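Local structure of D-aminoacyl-tRNA deacylase (Archaeoglobus fulgidus, 1YQE) at residues S43-I48 and A180-K185. The protein probably hydrolyses D-aminoacyl-tRNAs to free tRNA and D-amino acids, with zinc as its cofactor, so countering the toxicity of mischarged tRNA. Sequence-based numbering, arbitrary orientation.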
# COMPACT_ATOMS: atom_id res chain seq x y z
N SER A 43 -6.41 -15.83 -15.57
CA SER A 43 -5.31 -16.11 -16.48
C SER A 43 -4.32 -16.94 -15.68
O SER A 43 -4.51 -17.13 -14.48
CB SER A 43 -4.65 -14.81 -16.96
OG SER A 43 -3.95 -14.17 -15.92
N ASP A 44 -3.27 -17.42 -16.32
CA ASP A 44 -2.26 -18.22 -15.63
C ASP A 44 -1.15 -17.34 -15.07
O ASP A 44 -0.18 -17.84 -14.51
CB ASP A 44 -1.67 -19.27 -16.57
CG ASP A 44 -1.14 -18.67 -17.85
OD1 ASP A 44 -0.43 -17.64 -17.79
OD2 ASP A 44 -1.44 -19.22 -18.93
N GLU A 45 -1.29 -16.03 -15.24
CA GLU A 45 -0.30 -15.08 -14.76
C GLU A 45 -0.76 -14.50 -13.42
O GLU A 45 -0.13 -14.72 -12.39
CB GLU A 45 -0.13 -13.95 -15.79
CG GLU A 45 1.09 -13.06 -15.56
CD GLU A 45 2.40 -13.80 -15.79
OE1 GLU A 45 3.47 -13.19 -15.57
OE2 GLU A 45 2.36 -14.98 -16.20
N PHE A 46 -1.87 -13.77 -13.45
CA PHE A 46 -2.43 -13.18 -12.24
C PHE A 46 -3.94 -13.05 -12.39
O PHE A 46 -4.49 -13.33 -13.46
CB PHE A 46 -1.78 -11.81 -11.97
CG PHE A 46 -2.01 -10.79 -13.05
CD1 PHE A 46 -3.06 -9.89 -12.96
CD2 PHE A 46 -1.18 -10.74 -14.16
CE1 PHE A 46 -3.28 -8.94 -13.95
CE2 PHE A 46 -1.39 -9.79 -15.17
CZ PHE A 46 -2.44 -8.89 -15.06
N TYR A 47 -4.61 -12.65 -11.32
CA TYR A 47 -6.06 -12.51 -11.31
C TYR A 47 -6.49 -11.05 -11.18
O TYR A 47 -5.73 -10.21 -10.72
CB TYR A 47 -6.65 -13.27 -10.12
CG TYR A 47 -6.51 -14.77 -10.17
CD1 TYR A 47 -6.53 -15.52 -9.00
CD2 TYR A 47 -6.42 -15.45 -11.39
CE1 TYR A 47 -6.47 -16.91 -9.03
CE2 TYR A 47 -6.36 -16.84 -11.43
CZ TYR A 47 -6.39 -17.56 -10.25
OH TYR A 47 -6.34 -18.94 -10.28
N ILE A 48 -7.73 -10.78 -11.60
CA ILE A 48 -8.31 -9.44 -11.49
C ILE A 48 -9.75 -9.64 -11.02
O ILE A 48 -10.45 -10.53 -11.50
CB ILE A 48 -8.35 -8.70 -12.84
CG1 ILE A 48 -6.94 -8.49 -13.39
CG2 ILE A 48 -9.04 -7.34 -12.66
CD1 ILE A 48 -6.91 -7.80 -14.76
N ALA A 180 5.87 -5.90 -10.43
CA ALA A 180 5.82 -6.24 -9.01
C ALA A 180 5.32 -7.67 -8.85
O ALA A 180 5.85 -8.44 -8.05
CB ALA A 180 4.90 -5.28 -8.27
N ILE A 181 4.30 -8.01 -9.62
CA ILE A 181 3.71 -9.35 -9.57
C ILE A 181 4.70 -10.44 -9.97
O ILE A 181 4.68 -11.54 -9.42
CB ILE A 181 2.45 -9.41 -10.48
CG1 ILE A 181 1.28 -8.72 -9.77
CG2 ILE A 181 2.12 -10.85 -10.85
CD1 ILE A 181 0.15 -8.31 -10.70
N ARG A 182 5.59 -10.14 -10.91
CA ARG A 182 6.57 -11.12 -11.37
C ARG A 182 7.89 -11.10 -10.59
O ARG A 182 8.70 -12.02 -10.71
CB ARG A 182 6.88 -10.89 -12.86
CG ARG A 182 5.71 -11.15 -13.81
CD ARG A 182 6.10 -10.73 -15.22
NE ARG A 182 5.07 -11.02 -16.22
CZ ARG A 182 5.11 -10.58 -17.48
NH1 ARG A 182 6.13 -9.84 -17.89
NH2 ARG A 182 4.14 -10.90 -18.33
N ALA A 183 8.09 -10.05 -9.79
CA ALA A 183 9.33 -9.88 -9.02
C ALA A 183 9.69 -11.04 -8.10
O ALA A 183 8.83 -11.61 -7.43
CB ALA A 183 9.25 -8.58 -8.20
N GLU A 184 10.97 -11.36 -8.04
CA GLU A 184 11.42 -12.45 -7.20
C GLU A 184 12.05 -12.01 -5.87
O GLU A 184 12.02 -12.75 -4.90
CB GLU A 184 12.39 -13.34 -7.98
CG GLU A 184 11.71 -13.95 -9.19
CD GLU A 184 12.59 -14.93 -9.92
OE1 GLU A 184 13.59 -14.50 -10.53
OE2 GLU A 184 12.26 -16.14 -9.89
N LYS A 185 12.60 -10.80 -5.83
CA LYS A 185 13.23 -10.33 -4.60
C LYS A 185 12.16 -10.03 -3.54
O LYS A 185 11.34 -9.12 -3.71
CB LYS A 185 14.09 -9.09 -4.88
CG LYS A 185 14.89 -8.60 -3.68
CD LYS A 185 15.96 -7.61 -4.12
CE LYS A 185 16.72 -7.03 -2.94
NZ LYS A 185 17.41 -8.07 -2.13
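Glu45 and Arg182 form a salt bridge where the loop of the β-hairpin formed by strands 38-42 and 47-51, the second and third strands of the mixed sheet counted from its outermost strand 31-35, meets the last turn of helix 167-182. One oxygen does the work: Arg182 NE donates to Glu45 OE1 over 2.8 Å, with an N-H...O angle of 152°. The hydrogen reaches OE1 on its anti side, tilted from the carboxylate plane, and the carboxylate and guanidinium planes stand 90° apart, so this is a single-point grip and not a paired, two-oxygen one. Long charged side chains suit this place, where Arg182 is exposed to solvent and Glu45 partly so. Glu45 sends CG anti to its own nitrogen (chi1 -167°) and bends at chi2, which carries the carboxylate across to Arg182, whose chain runs extended from CG to NE. A glutamine here would probably leave the arginine's charge without its mate.

One residue along the hairpin and one back along the helix, the contact turns apolar and buried. Ile181 CD1 lies over one face of the Phe46 ring, offset toward the rim and 4.0 Å from CG, a branched aliphatic against a flat aromatic. Phe46 also packs on Leu24 of helix 15-24 and meets Phe30 edge-to-face, which ties this patch to the helix and loop beside the sheet. On the helix side, Ile181 O accepts a hydrogen bond from Lys6 at the start of strand 6-11. The loop is braced by Ser43, whose hydroxyl can both give and accept: it takes a weak bond from Glu45 N and donates from OG to Phe46 O at 2.7 Å, in the carbonyl plane and on a lone pair.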